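Local coordinates for protein NADPH-ferredoxin reductase FprA (PDB 1LQT) that uses FAD to transfer electrons between NADPH and ferredoxin, and may supply electrons to cytochrome P450 systems, at residues D171-R175 and T176-D180; V223-D226 and P227-D231. One frame throughout, in Å; residues are numbered along the deposited sequence.

Interaction 1. Residues D171-R175 and T176-D180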
ATOM      1  N   ASP A 171      19.263 -11.113  11.175  1.00 13.72           N
ATOM      2  CA  ASP A 171      18.883 -11.964  12.287  1.00 14.16           C
ATOM      3  C   ASP A 171      17.602 -11.438  12.956  1.00 13.69           C
ATOM      4  O   ASP A 171      16.864 -12.219  13.562  1.00 15.47           O
ATOM      5  CB  ASP A 171      19.989 -12.006  13.336  1.00 15.22           C
ATOM      6  CG  ASP A 171      21.176 -12.784  12.912  1.00 18.70           C
ATOM      7  OD1 ASP A 171      21.100 -13.623  11.987  1.00 21.24           O
ATOM      8  OD2 ASP A 171      22.274 -12.637  13.496  1.00 24.50           O
ATOM      9  N   VAL A 172      17.368 -10.126  12.888  1.00 12.65           N
ATOM     10  CA  VAL A 172      16.156  -9.532  13.403  1.00 12.85           C
ATOM     11  C   VAL A 172      15.017  -9.813  12.393  1.00 12.26           C
ATOM     12  O   VAL A 172      13.923 -10.244  12.786  1.00 11.95           O
ATOM     13  CB  VAL A 172      16.361  -8.025  13.647  1.00 12.79           C
ATOM     14  CG1 VAL A 172      15.076  -7.329  13.938  1.00 13.88           C
ATOM     15  CG2 VAL A 172      17.364  -7.837  14.758  1.00 13.77           C
ATOM     16  N   LEU A 173      15.266  -9.588  11.106  1.00 11.65           N
ATOM     17  CA  LEU A 173      14.236  -9.842  10.123  1.00 11.14           C
ATOM     18  C   LEU A 173      13.837 -11.316  10.077  1.00 10.58           C
ATOM     19  O   LEU A 173      12.696 -11.626   9.726  1.00 10.64           O
ATOM     20  CB  LEU A 173      14.675  -9.350   8.743  1.00 12.07           C
ATOM     21  CG  LEU A 173      14.903  -7.846   8.623  1.00 12.17           C
ATOM     22  CD1 LEU A 173      15.374  -7.534   7.233  1.00 13.95           C
ATOM     23  CD2 LEU A 173      13.652  -7.056   8.971  1.00 13.66           C
ATOM     24  N   ALA A 174      14.741 -12.203  10.469  1.00 11.39           N
ATOM     25  CA  ALA A 174      14.439 -13.630  10.444  1.00 11.90           C
ATOM     26  C   ALA A 174      13.346 -14.028  11.414  1.00 11.65           C
ATOM     27  O   ALA A 174      12.833 -15.133  11.317  1.00 13.07           O
ATOM     28  CB  ALA A 174      15.728 -14.457  10.676  1.00 12.80           C
ATOM     29  N   ARG A 175      12.983 -13.161  12.353  1.00 11.25           N
ATOM     30  CA  ARG A 175      11.920 -13.424  13.316  1.00 11.83           C
ATOM     31  C   ARG A 175      10.608 -12.745  12.914  1.00 11.47           C
ATOM     32  O   ARG A 175       9.667 -12.720  13.695  1.00 13.26           O
ATOM     33  CB  ARG A 175      12.337 -13.004  14.728  1.00 12.05           C
ATOM     34  CG  ARG A 175      13.606 -13.683  15.209  1.00 13.16           C
ATOM     35  CD  ARG A 175      13.537 -15.184  15.206  1.00 13.37           C
ATOM     36  NE  ARG A 175      14.785 -15.753  15.718  1.00 14.41           N
ATOM     37  CZ  ARG A 175      14.950 -17.016  16.063  1.00 14.51           C
ATOM     38  NH1 ARG A 175      13.972 -17.891  15.947  1.00 16.06           N
ATOM     39  NH2 ARG A 175      16.118 -17.403  16.542  1.00 16.63           N
ATOM     40  N   THR A 176      10.540 -12.228  11.696  1.00 10.69           N
ATOM     41  CA  THR A 176       9.345 -11.567  11.189  1.00 10.05           C
ATOM     42  C   THR A 176       8.712 -12.438  10.108  1.00 10.05           C
ATOM     43  O   THR A 176       9.286 -13.445   9.685  1.00 10.29           O
ATOM     44  CB  THR A 176       9.646 -10.175  10.564  1.00 10.23           C
ATOM     45  OG1 THR A 176      10.307 -10.344   9.295  1.00  9.86           O
ATOM     46  CG2 THR A 176      10.477  -9.294  11.482  1.00 10.54           C
ATOM     47  N   ASP A 177       7.574 -11.993   9.600  1.00  9.35           N
ATOM     48  CA  ASP A 177       6.903 -12.668   8.503  1.00  9.09           C
ATOM     49  C   ASP A 177       7.366 -12.213   7.140  1.00  8.86           C
ATOM     50  O   ASP A 177       6.692 -12.464   6.146  1.00  9.22           O
ATOM     51  CB  ASP A 177       5.377 -12.562   8.650  1.00  9.62           C
ATOM     52  CG  ASP A 177       4.832 -11.202   8.426  1.00  9.32           C
ATOM     53  OD1 ASP A 177       5.586 -10.262   8.083  1.00  9.35           O
ATOM     54  OD2 ASP A 177       3.580 -11.049   8.549  1.00 10.38           O
ATOM     55  N   ILE A 178       8.547 -11.623   7.057  1.00  9.05           N
ATOM     56  CA  ILE A 178       9.152 -11.283   5.774  1.00  8.98           C
ATOM     57  C   ILE A 178       9.212 -12.518   4.883  1.00  9.08           C
ATOM     58  O   ILE A 178       9.393 -13.650   5.355  1.00  9.37           O
ATOM     59  CB  ILE A 178      10.570 -10.686   6.004  1.00  9.22           C
ATOM     60  CG1 ILE A 178      11.097  -9.999   4.746  1.00  9.44           C
ATOM     61  CG2 ILE A 178      11.528 -11.757   6.540  1.00  9.99           C
ATOM     62  CD1 ILE A 178      12.348  -9.176   5.010  1.00 11.15           C
ATOM     63  N   ALA A 179       9.118 -12.309   3.578  1.00  9.27           N
ATOM     64  CA  ALA A 179       9.247 -13.393   2.632  1.00  9.60           C
ATOM     65  C   ALA A 179      10.592 -14.102   2.794  1.00 10.32           C
ATOM     66  O   ALA A 179      11.649 -13.460   2.865  1.00 10.69           O
ATOM     67  CB  ALA A 179       9.167 -12.851   1.232  1.00 10.37           C
ATOM     68  N   ASP A 180      10.572 -15.425   2.726  1.00 10.74           N
ATOM     69  CA  ASP A 180      11.809 -16.182   2.809  1.00 11.13           C
ATOM     70  C   ASP A 180      12.771 -15.803   1.687  1.00 11.44           C
ATOM     71  O   ASP A 180      13.987 -15.745   1.925  1.00 12.05           O
ATOM     72  CB  ASP A 180      11.547 -17.676   2.771  1.00 11.59           C
ATOM     73  CG  ASP A 180      11.189 -18.261   4.103  1.00 12.39           C
ATOM     74  OD1 ASP A 180      11.365 -17.604   5.144  1.00 15.51           O
ATOM     75  OD2 ASP A 180      10.812 -19.458   4.144  1.00 14.39           O
TER
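Thr176 and Leu173 meet through the carbonyl oxygen of Leu173, which takes two hydrogen bonds from the same threonine. The hydroxyl OG1 of Thr176 donates to Leu173 O at 2.7 Å, in the carbonyl plane and onto a lone pair. The Thr176 amide N also reaches Leu173 O, at 3.0 Å, but from well above that plane, closing a type I beta turn from Leu173 to Thr176. OG1 can do this because a chi1 of 73° sets it between the backbone N and the carbonyl carbon of its own residue. CG2, lying beside that N, comes within 3.8 Å of Val172 O. OG1 is used twice: it also accepts from Ile178 N at 3.1 Å (160° at the hydrogen), forming an ST turn. Ile178 keeps CG1 anti to its backbone N (chi1 -166°), which sends the CD1 end to Leu173 CD1 at 4.1 Å, the two side chains crossing obliquely, while its CG2 branch approaches Leu173 O to 3.4 Å. Both residues are buried and also pack on Leu186 of helix 180-186. Arg175 turns away, bent at chi2, and its NH1 bonds to His437 O. The loop is tied to the C-terminal part of the chain again by Arg439, which bonds to Thr176 O and forms a salt bridge with Asp180. One threonine hydroxyl thus links two successive turns where the chain leaves helix 170-173; with its hydrogen spent on Leu173 O and an acceptor site on Ile178 N, it is probably fixed in rotation.

Interaction 2. Residues V223-D226 and P227-D231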
ATOM      1  N   VAL A 223      21.963   6.599  11.675  1.00 11.57           N
ATOM      2  CA  VAL A 223      21.203   7.558  10.883  1.00 11.12           C
ATOM      3  C   VAL A 223      22.104   8.777  10.683  1.00 11.48           C
ATOM      4  O   VAL A 223      22.662   9.289  11.645  1.00 14.32           O
ATOM      5  CB  VAL A 223      19.930   7.926  11.590  1.00 12.51           C
ATOM      6  CG1 VAL A 223      19.172   8.965  10.788  1.00 14.14           C
ATOM      7  CG2 VAL A 223      19.068   6.709  11.768  1.00 15.00           C
ATOM      8  N   VAL A 224      22.290   9.188   9.441  1.00 11.21           N
ATOM      9  CA  VAL A 224      23.198  10.255   9.080  1.00 11.93           C
ATOM     10  C   VAL A 224      22.399  11.391   8.463  1.00 11.58           C
ATOM     11  O   VAL A 224      21.800  11.238   7.409  1.00 11.86           O
ATOM     12  CB  VAL A 224      24.264   9.767   8.086  1.00 12.88           C
ATOM     13  CG1 VAL A 224      25.155  10.924   7.691  1.00 15.26           C
ATOM     14  CG2 VAL A 224      25.066   8.622   8.654  1.00 15.02           C
ATOM     15  N   ILE A 225      22.424  12.548   9.124  1.00 11.63           N
ATOM     16  CA  ILE A 225      21.876  13.768   8.564  1.00 11.22           C
ATOM     17  C   ILE A 225      22.911  14.856   8.747  1.00 11.00           C
ATOM     18  O   ILE A 225      23.220  15.238   9.870  1.00 11.89           O
ATOM     19  CB  ILE A 225      20.589  14.194   9.210  1.00 12.29           C
ATOM     20  CG1 ILE A 225      19.601  13.029   9.222  1.00 12.12           C
ATOM     21  CG2 ILE A 225      20.018  15.411   8.478  1.00 13.33           C
ATOM     22  CD1 ILE A 225      18.271  13.380   9.766  1.00 14.56           C
ATOM     23  N   ASP A 226      23.454  15.345   7.657  0.50 11.00           N
ATOM     24  CA  ASP A 226      24.427  16.414   7.749  0.50 11.10           C
ATOM     25  C   ASP A 226      23.742  17.652   8.326  0.50 10.35           C
ATOM     26  O   ASP A 226      22.659  18.006   7.897  0.50  5.57           O
ATOM     27  CB  ASP A 226      24.938  16.681   6.344  0.50 11.77           C
ATOM     28  CG  ASP A 226      26.105  17.601   6.326  0.50 12.54           C
ATOM     29  OD1 ASP A 226      25.988  18.733   6.800  0.50 11.91           O
ATOM     30  OD2 ASP A 226      27.185  17.252   5.827  0.50 17.99           O
ATOM     31  N   PRO A 227      24.365  18.317   9.295  1.00 12.00           N
ATOM     32  CA  PRO A 227      23.750  19.514   9.847  1.00 12.42           C
ATOM     33  C   PRO A 227      23.300  20.533   8.793  1.00 10.82           C
ATOM     34  O   PRO A 227      22.327  21.238   9.018  1.00 11.47           O
ATOM     35  CB  PRO A 227      24.851  20.069  10.745  1.00 13.54           C
ATOM     36  CG  PRO A 227      25.519  18.859  11.220  1.00 14.94           C
ATOM     37  CD  PRO A 227      25.588  17.940  10.028  1.00 12.97           C
ATOM     38  N   ALA A 228      23.991  20.617   7.668  1.00 11.52           N
ATOM     39  CA  ALA A 228      23.625  21.542   6.612  1.00 11.15           C
ATOM     40  C   ALA A 228      22.238  21.278   6.051  1.00 10.81           C
ATOM     41  O   ALA A 228      21.638  22.167   5.475  1.00 10.67           O
ATOM     42  CB  ALA A 228      24.634  21.501   5.478  1.00 12.20           C
ATOM     43  N   GLU A 229      21.738  20.052   6.192  1.00 10.26           N
ATOM     44  CA  GLU A 229      20.400  19.731   5.729  1.00 10.37           C
ATOM     45  C   GLU A 229      19.328  20.500   6.508  1.00 10.39           C
ATOM     46  O   GLU A 229      18.201  20.593   6.074  1.00 10.97           O
ATOM     47  CB  GLU A 229      20.123  18.232   5.835  1.00 10.79           C
ATOM     48  CG  GLU A 229      21.011  17.359   4.980  1.00 10.82           C
ATOM     49  CD  GLU A 229      20.802  17.492   3.496  1.00 10.95           C
ATOM     50  OE1 GLU A 229      19.687  17.798   3.084  1.00 10.23           O
ATOM     51  OE2 GLU A 229      21.766  17.268   2.736  1.00 13.70           O
ATOM     52  N   LEU A 230      19.690  21.008   7.678  1.00  9.83           N
ATOM     53  CA  LEU A 230      18.788  21.733   8.529  1.00 10.36           C
ATOM     54  C   LEU A 230      19.043  23.232   8.475  1.00  9.74           C
ATOM     55  O   LEU A 230      18.336  23.991   9.142  1.00  9.85           O
ATOM     56  CB  LEU A 230      18.844  21.214   9.961  1.00 10.89           C
ATOM     57  CG  LEU A 230      18.355  19.767  10.075  1.00 14.01           C
ATOM     58  CD1 LEU A 230      18.594  19.195  11.417  1.00 15.90           C
ATOM     59  CD2 LEU A 230      16.871  19.671   9.772  1.00 17.68           C
ATOM     60  N   ASP A 231      20.002  23.710   7.690  1.00  9.62           N
ATOM     61  CA  ASP A 231      20.191  25.156   7.587  1.00  9.68           C
ATOM     62  C   ASP A 231      18.988  25.743   6.887  1.00  9.64           C
ATOM     63  O   ASP A 231      18.505  25.227   5.877  1.00 10.99           O
ATOM     64  CB  ASP A 231      21.455  25.464   6.774  1.00  9.49           C
ATOM     65  CG  ASP A 231      21.779  26.928   6.671  1.00  9.29           C
ATOM     66  OD1 ASP A 231      21.340  27.709   7.565  1.00  9.95           O
ATOM     67  OD2 ASP A 231      22.466  27.303   5.706  1.00  9.78           O
TER
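Glu229 N bonds to the carbonyl oxygen of Asp226 at 2.8 Å, with 155° at the hydrogen and the donor lying above the carbonyl plane; this bond starts the 3-10 segment 227-230. A second bond also ends on Asp226, this time on its side chain: in the conformer described here, one of two modelled, OD1 accepts from Ala228 N at 2.9 Å through its anti lone pair. An Asx turn results, CG of Asp226 standing anti to the backbone N (chi1 -171°). Pro227 has no amide hydrogen, so the approach of Asp226 OD1 to Pro227 N (3.0 Å) is mere contact; the two side chains cross at about a right angle. Glu229 CB passes Asp226 O at 3.3 Å, and a chi1 of -63° lays Glu229 CG along the same oxygen; the bend at chi2 then turns the carboxylate, whose OE1 accepts from Phe271 N. Further out, Ile225 CG2 rests on Glu229 CB at 3.9 Å. The turn lies where the chain leaves strand 221-224, an outermost strand of the six-stranded parallel sheet, with Ile225 and Leu230 packed on helix 243-256. Two backbone amides, of Ala228 and Glu229, thus converge on Asp226, one on its carboxylate and one on its carbonyl; whether the other conformer keeps the carboxylate bond is open.

Interaction 1 comes first along the chain and closes before interaction 2 opens; their centres lie 31 Å apart and their nearest atoms about 15 Å, without touching. Both belong to the Rossmann-type half of the enzyme that holds the NADP+ derivative. Residues 171-180, from the end of helix 170-173 to the start of helix 180-186, lie in the connection between strands 149-153 and 193-197 of its parallel sheet, whereas 223-231 runs on from strand 221-224. The side chain of Ile178 is about 12 Å from FAD, that of Glu229 about 13 Å from the NADP+ derivative. Interaction 1 is a turn between two helices, interaction 2 a short 3-10 continuation of an edge strand; neither builds the cofactor pockets.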